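Local coordinates for protein beta-glucoside kinase (Listeria monocytogenes, PDB 4HTL) that phosphorylates cellobiose with ATP to give cellobiose-6'-phosphate, and may also regulate transcription of the cellobiose-PTS operon, at residues Lys31-Ser36 and Leu44-Val49; Leu112-Leu117 and Asp124-Leu129; Arg185-Leu190 and Gly200-Ala205. All coordinates share one frame; numbering follows the deposited sequence. Where two conformers were deposited one is given.

Contact 1. Residues Lys31-Ser36 and Leu44-Val49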
loop_
_atom_site.group_PDB
_atom_site.type_symbol
_atom_site.label_atom_id
_atom_site.label_comp_id
_atom_site.label_asym_id
_atom_site.label_seq_id
_atom_site.Cartn_x
_atom_site.Cartn_y
_atom_site.Cartn_z
ATOM N N LYS A 31 3.884 17.244 -30.588
ATOM C CA LYS A 31 3.123 18.476 -30.579
ATOM C C LYS A 31 2.606 18.681 -29.161
ATOM O O LYS A 31 2.235 17.725 -28.490
ATOM C CB LYS A 31 1.950 18.378 -31.562
ATOM C CG LYS A 31 1.242 19.707 -31.842
ATOM C CD LYS A 31 0.029 19.502 -32.724
ATOM C CE LYS A 31 -0.693 20.808 -33.029
ATOM N NZ LYS A 31 -1.940 20.553 -33.802
ATOM N N SER A 32 2.590 19.915 -28.700
ATOM C CA SER A 32 2.094 20.255 -27.370
ATOM C C SER A 32 1.096 21.422 -27.495
ATOM O O SER A 32 1.201 22.243 -28.420
ATOM C CB SER A 32 3.288 20.630 -26.481
ATOM O OG SER A 32 2.894 21.138 -25.234
ATOM N N ALA A 33 0.129 21.480 -26.588
ATOM C CA ALA A 33 -0.842 22.559 -26.500
ATOM C C ALA A 33 -1.087 22.897 -25.038
ATOM O O ALA A 33 -1.321 22.006 -24.226
ATOM C CB ALA A 33 -2.149 22.141 -27.144
ATOM N N GLU A 34 -1.018 24.182 -24.699
ATOM C CA GLU A 34 -1.490 24.654 -23.398
ATOM C C GLU A 34 -3.007 24.452 -23.321
ATOM O O GLU A 34 -3.733 24.797 -24.252
ATOM C CB GLU A 34 -1.131 26.134 -23.181
ATOM C CG GLU A 34 0.358 26.381 -22.948
ATOM C CD GLU A 34 0.851 25.866 -21.599
ATOM O OE1 GLU A 34 0.313 26.306 -20.558
ATOM O OE2 GLU A 34 1.788 25.031 -21.572
ATOM N N ILE A 35 -3.475 23.859 -22.227
ATOM C CA ILE A 35 -4.910 23.648 -22.021
ATOM C C ILE A 35 -5.410 24.494 -20.867
ATOM O O ILE A 35 -4.846 24.468 -19.769
ATOM C CB ILE A 35 -5.262 22.186 -21.721
ATOM C CG1 ILE A 35 -4.887 21.294 -22.903
ATOM C CG2 ILE A 35 -6.755 22.073 -21.431
ATOM C CD1 ILE A 35 -5.758 21.490 -24.123
ATOM N N SER A 36 -6.485 25.236 -21.134
ATOM C CA SER A 36 -7.042 26.179 -20.176
ATOM C C SER A 36 -8.051 25.531 -19.214
ATOM O O SER A 36 -9.016 24.895 -19.650
ATOM C CB SER A 36 -7.702 27.340 -20.928
ATOM O OG SER A 36 -7.843 28.466 -20.089
ATOM N N LEU A 44 -10.378 17.306 -26.384
ATOM C CA LEU A 44 -10.907 16.493 -27.464
ATOM C C LEU A 44 -10.670 17.175 -28.808
ATOM O O LEU A 44 -10.388 16.507 -29.833
ATOM C CB LEU A 44 -12.374 16.200 -27.244
ATOM C CG LEU A 44 -12.699 15.345 -26.009
ATOM C CD1 LEU A 44 -14.198 15.343 -25.803
ATOM C CD2 LEU A 44 -12.159 13.935 -26.196
ATOM N N ALA A 45 -10.762 18.496 -28.806
ATOM C CA ALA A 45 -10.563 19.287 -30.040
ATOM C C ALA A 45 -9.101 19.174 -30.513
ATOM O O ALA A 45 -8.828 18.865 -31.684
ATOM C CB ALA A 45 -10.936 20.718 -29.778
ATOM N N GLU A 46 -8.170 19.358 -29.577
ATOM C CA GLU A 46 -6.742 19.191 -29.872
ATOM C C GLU A 46 -6.439 17.783 -30.386
ATOM O O GLU A 46 -5.651 17.607 -31.331
ATOM C CB GLU A 46 -5.891 19.494 -28.655
ATOM C CG GLU A 46 -5.961 20.890 -28.079
ATOM C CD GLU A 46 -5.198 21.938 -28.854
ATOM O OE1 GLU A 46 -4.391 21.579 -29.769
ATOM O OE2 GLU A 46 -5.396 23.128 -28.489
HETATM N N MSE A 47 -7.070 16.770 -29.800
HETATM C CA MSE A 47 -6.892 15.408 -30.302
HETATM C C MSE A 47 -7.334 15.244 -31.751
HETATM O O MSE A 47 -6.604 14.659 -32.581
HETATM C CB MSE A 47 -7.651 14.406 -29.427
HETATM C CG MSE A 47 -7.013 14.218 -28.097
HETATM SE SE MSE A 47 -8.059 13.119 -26.914
HETATM C CE MSE A 47 -6.718 12.780 -25.613
ATOM N N LYS A 48 -8.540 15.735 -32.049
ATOM C CA LYS A 48 -9.086 15.655 -33.399
ATOM C C LYS A 48 -8.161 16.315 -34.410
ATOM O O LYS A 48 -7.909 15.768 -35.504
ATOM C CB LYS A 48 -10.482 16.307 -33.468
ATOM C CG LYS A 48 -11.589 15.350 -33.158
ATOM C CD LYS A 48 -12.953 15.996 -33.356
ATOM C CE LYS A 48 -13.419 15.892 -34.792
ATOM N NZ LYS A 48 -13.701 14.478 -35.187
ATOM N N VAL A 49 -7.641 17.481 -34.041
ATOM C CA VAL A 49 -6.749 18.251 -34.939
ATOM C C VAL A 49 -5.439 17.478 -35.163
ATOM O O VAL A 49 -4.998 17.321 -36.308
ATOM C CB VAL A 49 -6.497 19.686 -34.392
ATOM C CG1 VAL A 49 -5.343 20.386 -35.126
ATOM C CG2 VAL A 49 -7.780 20.519 -34.468
HETATM O O HOH W 1 -3.736 19.639 -31.748
#
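Ala33 and Glu46 meet in a strand-to-helix contact at the surface of the N-terminal lobe, where edge strand 27-34 is flanked by the next element of the chain, helix 40-52. The strand belongs to the five-stranded mixed sheet, ordered 3-2-1-4-5, of the ribonuclease H-like fold that ROK kinases share with actin. Helix 40-52 packs against this sheet: Met47, a selenomethionine here, reaches Phe9 and Ile11 on strand 6-11, both assigned to the ATP site by similarity.

Ala33 suits its place because so short a side chain lets the Glu46 carboxylate lie close over the strand. Its CB lies over the flat face of the Glu46 group, 3.5 Å from Glu46 CD and 3.7 Å from Glu46 OE2, so the touch is van der Waals and leaves the oxygens to other partners. The bend of the Glu46 chain at chi2 (-77°) brings the carboxylate down on Ala33. In the conformer given, Ile35 CD1 comes to 4.0 Å from Glu46 CG, the two chains running antiparallel alongside one another, though Ile35 was modelled in a second conformer too. Leu16 on neighbouring strand 15-21 touches both Ile35 and Glu46.

Lys31 works differently. Fully extended from its CB, it reaches out from the strand and passes nearly perpendicular to the Val49 side chain, with NZ 3.7 Å from Val49 CG1. A long, flexible chain allows the ammonium to pass this methyl and form a salt bridge with Glu53. Glu46 OE2 is held by Gln42, one turn earlier in the helix. The polar link across the contact is a water that accepts from Lys31 NZ at 2.9 Å and donates to both Glu46 O and Glu46 OE1.

Contact 2. Residues Leu112-Leu117 and Asp124-Leu129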
loop_
_atom_site.group_PDB
_atom_site.type_symbol
_atom_site.label_atom_id
_atom_site.label_comp_id
_atom_site.label_asym_id
_atom_site.label_seq_id
_atom_site.Cartn_x
_atom_site.Cartn_y
_atom_site.Cartn_z
ATOM N N LEU A 112 4.728 2.682 -16.158
ATOM C CA LEU A 112 4.949 1.760 -17.262
ATOM C C LEU A 112 6.136 2.175 -18.125
ATOM O O LEU A 112 6.864 1.308 -18.600
ATOM C CB LEU A 112 3.675 1.576 -18.079
ATOM C CG LEU A 112 2.506 0.816 -17.405
ATOM C CD1 LEU A 112 1.255 0.875 -18.296
ATOM C CD2 LEU A 112 2.832 -0.602 -16.939
ATOM N N ALA A 113 6.350 3.481 -18.295
ATOM C CA ALA A 113 7.537 3.971 -18.995
ATOM C C ALA A 113 8.810 3.527 -18.245
ATOM O O ALA A 113 9.812 3.072 -18.865
ATOM C CB ALA A 113 7.492 5.472 -19.226
ATOM N N GLU A 114 8.771 3.658 -16.926
ATOM C CA GLU A 114 9.886 3.212 -16.088
ATOM C C GLU A 114 10.185 1.699 -16.238
ATOM O O GLU A 114 11.363 1.284 -16.323
ATOM C CB GLU A 114 9.643 3.604 -14.604
ATOM C CG GLU A 114 10.936 3.833 -13.815
ATOM C CD GLU A 114 11.724 5.010 -14.312
ATOM O OE1 GLU A 114 12.854 4.824 -14.808
ATOM O OE2 GLU A 114 11.172 6.103 -14.209
ATOM N N LYS A 115 9.113 0.903 -16.269
ATOM C CA LYS A 115 9.180 -0.558 -16.454
ATOM C C LYS A 115 9.726 -0.908 -17.863
ATOM O O LYS A 115 10.536 -1.828 -18.036
ATOM C CB LYS A 115 7.809 -1.209 -16.246
ATOM C CG LYS A 115 7.761 -2.691 -16.589
ATOM C CD LYS A 115 8.706 -3.476 -15.658
ATOM C CE LYS A 115 8.662 -5.004 -15.750
ATOM N NZ LYS A 115 9.707 -5.615 -14.837
ATOM N N TRP A 116 9.250 -0.192 -18.873
ATOM C CA TRP A 116 9.574 -0.519 -20.284
ATOM C C TRP A 116 10.964 -0.121 -20.667
ATOM O O TRP A 116 11.770 -0.932 -21.144
ATOM C CB TRP A 116 8.553 0.195 -21.173
ATOM C CG TRP A 116 8.647 -0.120 -22.642
ATOM C CD1 TRP A 116 9.298 -1.192 -23.259
ATOM C CD2 TRP A 116 8.083 0.657 -23.729
ATOM N NE1 TRP A 116 9.182 -1.116 -24.634
ATOM C CE2 TRP A 116 8.459 -0.036 -24.974
ATOM C CE3 TRP A 116 7.356 1.828 -23.802
ATOM C CZ2 TRP A 116 8.090 0.446 -26.202
ATOM C CZ3 TRP A 116 6.988 2.304 -25.048
ATOM C CH2 TRP A 116 7.313 1.615 -26.225
ATOM N N LEU A 117 11.279 1.150 -20.418
ATOM C CA LEU A 117 12.467 1.802 -20.952
ATOM C C LEU A 117 13.384 2.408 -19.905
ATOM O O LEU A 117 14.480 2.872 -20.235
ATOM C CB LEU A 117 12.034 2.921 -21.915
ATOM C CG LEU A 117 11.219 2.436 -23.119
ATOM C CD1 LEU A 117 10.705 3.661 -23.917
ATOM C CD2 LEU A 117 11.979 1.440 -24.028
ATOM N N ASP A 124 10.228 -6.542 -10.080
ATOM C CA ASP A 124 8.839 -6.979 -9.828
ATOM C C ASP A 124 8.086 -6.197 -8.752
ATOM O O ASP A 124 6.870 -6.282 -8.698
ATOM C CB ASP A 124 8.835 -8.440 -9.440
ATOM C CG ASP A 124 9.079 -9.365 -10.623
ATOM O OD1 ASP A 124 8.970 -8.993 -11.817
ATOM O OD2 ASP A 124 9.390 -10.498 -10.330
ATOM N N ASP A 125 8.780 -5.420 -7.935
ATOM C CA ASP A 125 8.123 -4.709 -6.838
ATOM C C ASP A 125 8.786 -3.350 -6.687
ATOM O O ASP A 125 9.889 -3.246 -6.149
ATOM C CB ASP A 125 8.262 -5.498 -5.517
ATOM C CG ASP A 125 7.493 -6.786 -5.518
ATOM O OD1 ASP A 125 8.117 -7.830 -5.876
ATOM O OD2 ASP A 125 6.256 -6.739 -5.281
ATOM N N PHE A 126 8.191 -2.334 -7.324
ATOM C CA PHE A 126 8.675 -0.967 -7.180
ATOM C C PHE A 126 7.513 0.001 -7.217
ATOM O O PHE A 126 6.419 -0.348 -7.645
ATOM C CB PHE A 126 9.708 -0.607 -8.240
ATOM C CG PHE A 126 9.189 -0.430 -9.648
ATOM C CD1 PHE A 126 9.052 -1.537 -10.516
ATOM C CD2 PHE A 126 8.910 0.812 -10.145
ATOM C CE1 PHE A 126 8.664 -1.363 -11.800
ATOM C CE2 PHE A 126 8.497 0.993 -11.430
ATOM C CZ PHE A 126 8.402 -0.111 -12.286
ATOM N N LEU A 127 7.755 1.181 -6.666
ATOM C CA LEU A 127 6.795 2.244 -6.677
ATOM C C LEU A 127 7.364 3.468 -7.409
ATOM O O LEU A 127 8.560 3.690 -7.453
ATOM C CB LEU A 127 6.414 2.665 -5.273
ATOM C CG LEU A 127 6.051 1.565 -4.261
ATOM C CD1 LEU A 127 5.831 2.141 -2.856
ATOM C CD2 LEU A 127 4.774 0.838 -4.765
ATOM N N CYS A 128 6.448 4.257 -7.939
ATOM C CA CYS A 128 6.754 5.600 -8.430
ATOM C C CYS A 128 5.984 6.654 -7.605
ATOM O O CYS A 128 4.746 6.616 -7.466
ATOM C CB CYS A 128 6.387 5.721 -9.841
ATOM S SG CYS A 128 7.383 4.707 -10.961
ATOM N N LEU A 129 6.726 7.622 -7.126
ATOM C CA LEU A 129 6.181 8.719 -6.312
ATOM C C LEU A 129 6.520 10.020 -7.069
ATOM O O LEU A 129 7.675 10.283 -7.382
ATOM C CB LEU A 129 6.816 8.687 -4.946
ATOM C CG LEU A 129 6.578 9.903 -4.025
ATOM C CD1 LEU A 129 5.094 10.070 -3.673
ATOM C CD2 LEU A 129 7.476 9.821 -2.790
HETATM O O HOH W 2 8.257 -7.904 -14.100
#
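Phe126 points its ring from the strand into the side of helix 106-117, and the two helix residues Glu114 and Lys115 receive it at different angles. Lys115 CB sits at the ring edge, near its plane, 4.2 Å from Phe126 CZ, so the far rim of the phenyl abuts the root of the lysine. Glu114 CB approaches obliquely, 4.3 Å from Phe126 CE2. The ring is aimed this way because Phe126 CG stands between its backbone N and carbonyl carbon (chi1 71°). Phe140 and Phe242, from the flanking strands 135-141 and 240-244, pack round the same ring, which makes an aromatic residue apt here.

Two residues on, Cys128 points the same way, and its SG lies 4.4 Å from Glu114 CB; a small side chain is enough where the helix draws near. The helix and strand axes stay 9.9 Å apart at closest, their directions 130° from each other. Strand 126-131 is first in chain order and central in the second five-stranded sheet of this actin-like kinase, so the contact seats the helix that follows the first sheet against the middle of the second.

Glu114 meets the strand with its aliphatic root while the carboxylate leads away; its burial is tolerable because OE1 takes hydrogen bonds from Thr275 OG1 and the backbone N of Lys119. Lys115, bent at chi2 (63°), passes the phenyl and brings NZ to the backbone oxygens of Gln121 and Leu123. A water bridges Lys115 NZ, at 2.8 Å, to Asp124 OD1, at 2.6 Å. With NZ and OD1 4.6 Å apart, that water probably softens their attraction, and the lysine's firmer role is to hold the connecting loop to the helix, while the buried core rests on van der Waals packing.

Contact 3. Residues Arg185-Leu190 and Gly200-Ala205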
loop_
_atom_site.group_PDB
_atom_site.type_symbol
_atom_site.label_atom_id
_atom_site.label_comp_id
_atom_site.label_asym_id
_atom_site.label_seq_id
_atom_site.Cartn_x
_atom_site.Cartn_y
_atom_site.Cartn_z
ATOM N N ARG A 185 3.127 28.452 -1.023
ATOM C CA ARG A 185 2.054 29.010 -0.186
ATOM C C ARG A 185 2.545 29.368 1.202
ATOM O O ARG A 185 2.250 30.444 1.707
ATOM C CB ARG A 185 0.896 28.046 -0.089
ATOM C CG ARG A 185 0.112 27.998 -1.379
ATOM C CD ARG A 185 -1.155 27.146 -1.295
ATOM N NE ARG A 185 -1.941 27.429 -0.086
ATOM C CZ ARG A 185 -2.330 26.509 0.800
ATOM N NH1 ARG A 185 -2.048 25.216 0.613
ATOM N NH2 ARG A 185 -3.023 26.871 1.882
ATOM N N GLN A 186 3.299 28.467 1.829
ATOM C CA GLN A 186 3.820 28.740 3.134
ATOM C C GLN A 186 4.787 29.923 3.123
ATOM O O GLN A 186 4.757 30.767 4.013
ATOM C CB GLN A 186 4.545 27.520 3.692
ATOM C CG GLN A 186 3.631 26.352 4.000
ATOM C CD GLN A 186 4.343 25.022 4.252
ATOM O OE1 GLN A 186 5.509 24.850 3.880
ATOM N NE2 GLN A 186 3.625 24.056 4.892
ATOM N N TYR A 187 5.687 29.945 2.144
ATOM C CA TYR A 187 6.618 31.062 2.016
ATOM C C TYR A 187 5.909 32.392 1.839
ATOM O O TYR A 187 6.302 33.398 2.467
ATOM C CB TYR A 187 7.598 30.813 0.878
ATOM C CG TYR A 187 8.849 31.689 0.991
ATOM C CD1 TYR A 187 9.775 31.484 2.012
ATOM C CD2 TYR A 187 9.103 32.694 0.066
ATOM C CE1 TYR A 187 10.893 32.275 2.134
ATOM C CE2 TYR A 187 10.234 33.475 0.165
ATOM C CZ TYR A 187 11.124 33.261 1.210
ATOM O OH TYR A 187 12.251 34.023 1.311
ATOM N N ALA A 188 4.856 32.415 1.019
ATOM C CA ALA A 188 4.027 33.622 0.892
ATOM C C ALA A 188 3.452 34.071 2.245
ATOM O O ALA A 188 3.540 35.257 2.620
ATOM C CB ALA A 188 2.911 33.376 -0.107
ATOM N N GLU A 189 2.901 33.130 3.007
ATOM C CA GLU A 189 2.351 33.441 4.347
ATOM C C GLU A 189 3.394 33.965 5.307
ATOM O O GLU A 189 3.135 34.892 6.091
ATOM C CB GLU A 189 1.733 32.194 4.989
ATOM C CG GLU A 189 0.448 31.749 4.336
ATOM C CD GLU A 189 -0.282 30.663 5.095
ATOM O OE1 GLU A 189 0.238 30.177 6.137
ATOM O OE2 GLU A 189 -1.379 30.276 4.632
ATOM N N LEU A 190 4.566 33.349 5.287
ATOM C CA LEU A 190 5.612 33.723 6.242
ATOM C C LEU A 190 6.254 35.053 5.904
ATOM O O LEU A 190 6.601 35.791 6.825
ATOM C CB LEU A 190 6.667 32.620 6.421
ATOM C CG LEU A 190 6.434 31.525 7.482
ATOM C CD1 LEU A 190 6.577 32.082 8.895
ATOM C CD2 LEU A 190 5.107 30.845 7.305
ATOM N N GLY A 200 9.867 28.155 -6.349
ATOM C CA GLY A 200 10.520 27.117 -5.571
ATOM C C GLY A 200 12.012 27.329 -5.507
ATOM O O GLY A 200 12.635 27.102 -4.464
ATOM N N GLU A 201 12.573 27.840 -6.601
ATOM C CA GLU A 201 14.010 28.042 -6.698
ATOM C C GLU A 201 14.482 29.028 -5.627
ATOM O O GLU A 201 15.532 28.820 -4.986
ATOM C CB GLU A 201 14.395 28.531 -8.110
ATOM C CG GLU A 201 15.875 28.740 -8.317
ATOM C CD GLU A 201 16.194 29.234 -9.713
ATOM O OE1 GLU A 201 15.661 28.650 -10.682
ATOM O OE2 GLU A 201 16.979 30.205 -9.849
ATOM N N GLU A 202 13.712 30.077 -5.381
ATOM C CA GLU A 202 14.163 31.093 -4.388
ATOM C C GLU A 202 14.109 30.562 -2.980
ATOM O O GLU A 202 14.950 30.884 -2.159
ATOM C CB GLU A 202 13.401 32.408 -4.484
ATOM C CG GLU A 202 12.089 32.540 -3.777
ATOM C CD GLU A 202 11.459 33.888 -4.053
ATOM O OE1 GLU A 202 10.582 33.957 -4.939
ATOM O OE2 GLU A 202 11.857 34.885 -3.405
ATOM N N ILE A 203 13.113 29.730 -2.707
ATOM C CA ILE A 203 13.013 29.110 -1.373
ATOM C C ILE A 203 14.258 28.237 -1.120
ATOM O O ILE A 203 14.863 28.325 -0.091
ATOM C CB ILE A 203 11.721 28.309 -1.165
ATOM C CG1 ILE A 203 10.474 29.195 -1.349
ATOM C CG2 ILE A 203 11.702 27.636 0.219
ATOM C CD1 ILE A 203 9.173 28.436 -1.517
ATOM N N PHE A 204 14.630 27.386 -2.069
ATOM C CA PHE A 204 15.832 26.591 -1.919
ATOM C C PHE A 204 17.112 27.405 -1.880
ATOM O O PHE A 204 18.067 26.995 -1.206
ATOM C CB PHE A 204 15.928 25.547 -3.033
ATOM C CG PHE A 204 15.116 24.292 -2.746
ATOM C CD1 PHE A 204 15.539 23.405 -1.776
ATOM C CD2 PHE A 204 13.927 24.042 -3.400
ATOM C CE1 PHE A 204 14.810 22.279 -1.461
ATOM C CE2 PHE A 204 13.198 22.898 -3.130
ATOM C CZ PHE A 204 13.645 22.009 -2.163
ATOM N N ALA A 205 17.170 28.489 -2.652
ATOM C CA ALA A 205 18.325 29.369 -2.601
ATOM C C ALA A 205 18.459 29.989 -1.216
ATOM O O ALA A 205 19.548 30.017 -0.627
ATOM C CB ALA A 205 18.261 30.451 -3.710
#
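Tyr187 turns one face of its ring to Ile203, whose CG1 lies over it, 4.1 Å from the ring centroid and 24° off the ring normal. This is a CH-pi contact, displaced from the centre toward the rim: the nearest ring atom is Tyr187 CG, 3.8 Å from Ile203 CG1. The end of the isoleucine continues past the ring, and its CD1 packs 3.7 Å from Tyr187 CB, so each side chain lies alongside the other and points back toward its partner's helix. Isoleucine suits this place through the length of its CG1-CD1 arm: CG1 can cover the ring while CD1 fills in beside the tyrosine's root. Tyr187 reaches across because its CG is anti to the backbone N (chi1 -161°), which swings the ring out from its own helix.

Helices 180-191 and 200-208 lie in the C-terminal lobe of the actin-like (ribonuclease H-like) ROK kinase fold, away from the annotated ATP site, and are joined by a short connection of irregular chain. Both lean on the long helix 212-236: Tyr187 touches Ser214 and Leu217 there, and Phe204, beside Ile203 in sequence, reaches Ile218 and Tyr222. The tyrosine is therefore buried among three helices, and Ile198 and Arg193 of the connection add to its surroundings.

Glu202 meets the same ring less closely. Its OE2 comes to 4.2 Å from Tyr187 CE2 at a slant, with the carboxylate and ring planes 51° apart, so the oxygen brushes the phenol without a polar bond to it. That oxygen has a stronger partner in Arg193, with which it forms a salt bridge; a glutamate is well placed here since its extended chain can reach the connecting loop from the first turn of helix 200-208. The backbone N of Glu202 is in turn hydrogen-bonded to Thr199 OG1.

From the N terminus, contact 1 closes the short connection between edge strand 27-34 and helix 40-52, within the first lobe. Further along, contact 2 closes the loop between helix 106-117 and strand 126-131, where the chain enters the second sheet. Contact 3 joins helices 180-191 and 200-208, in the helical part of the second lobe. Each loop is complete before the next begins, so none nests in or crosses another. The three stay apart in space as well. The centres of contacts 1 and 2 are about 28 Å apart. Between the centres of contacts 2 and 3 the distance is about 32 Å, contacts 2 and 3 lying on opposite sides of the chain's centre.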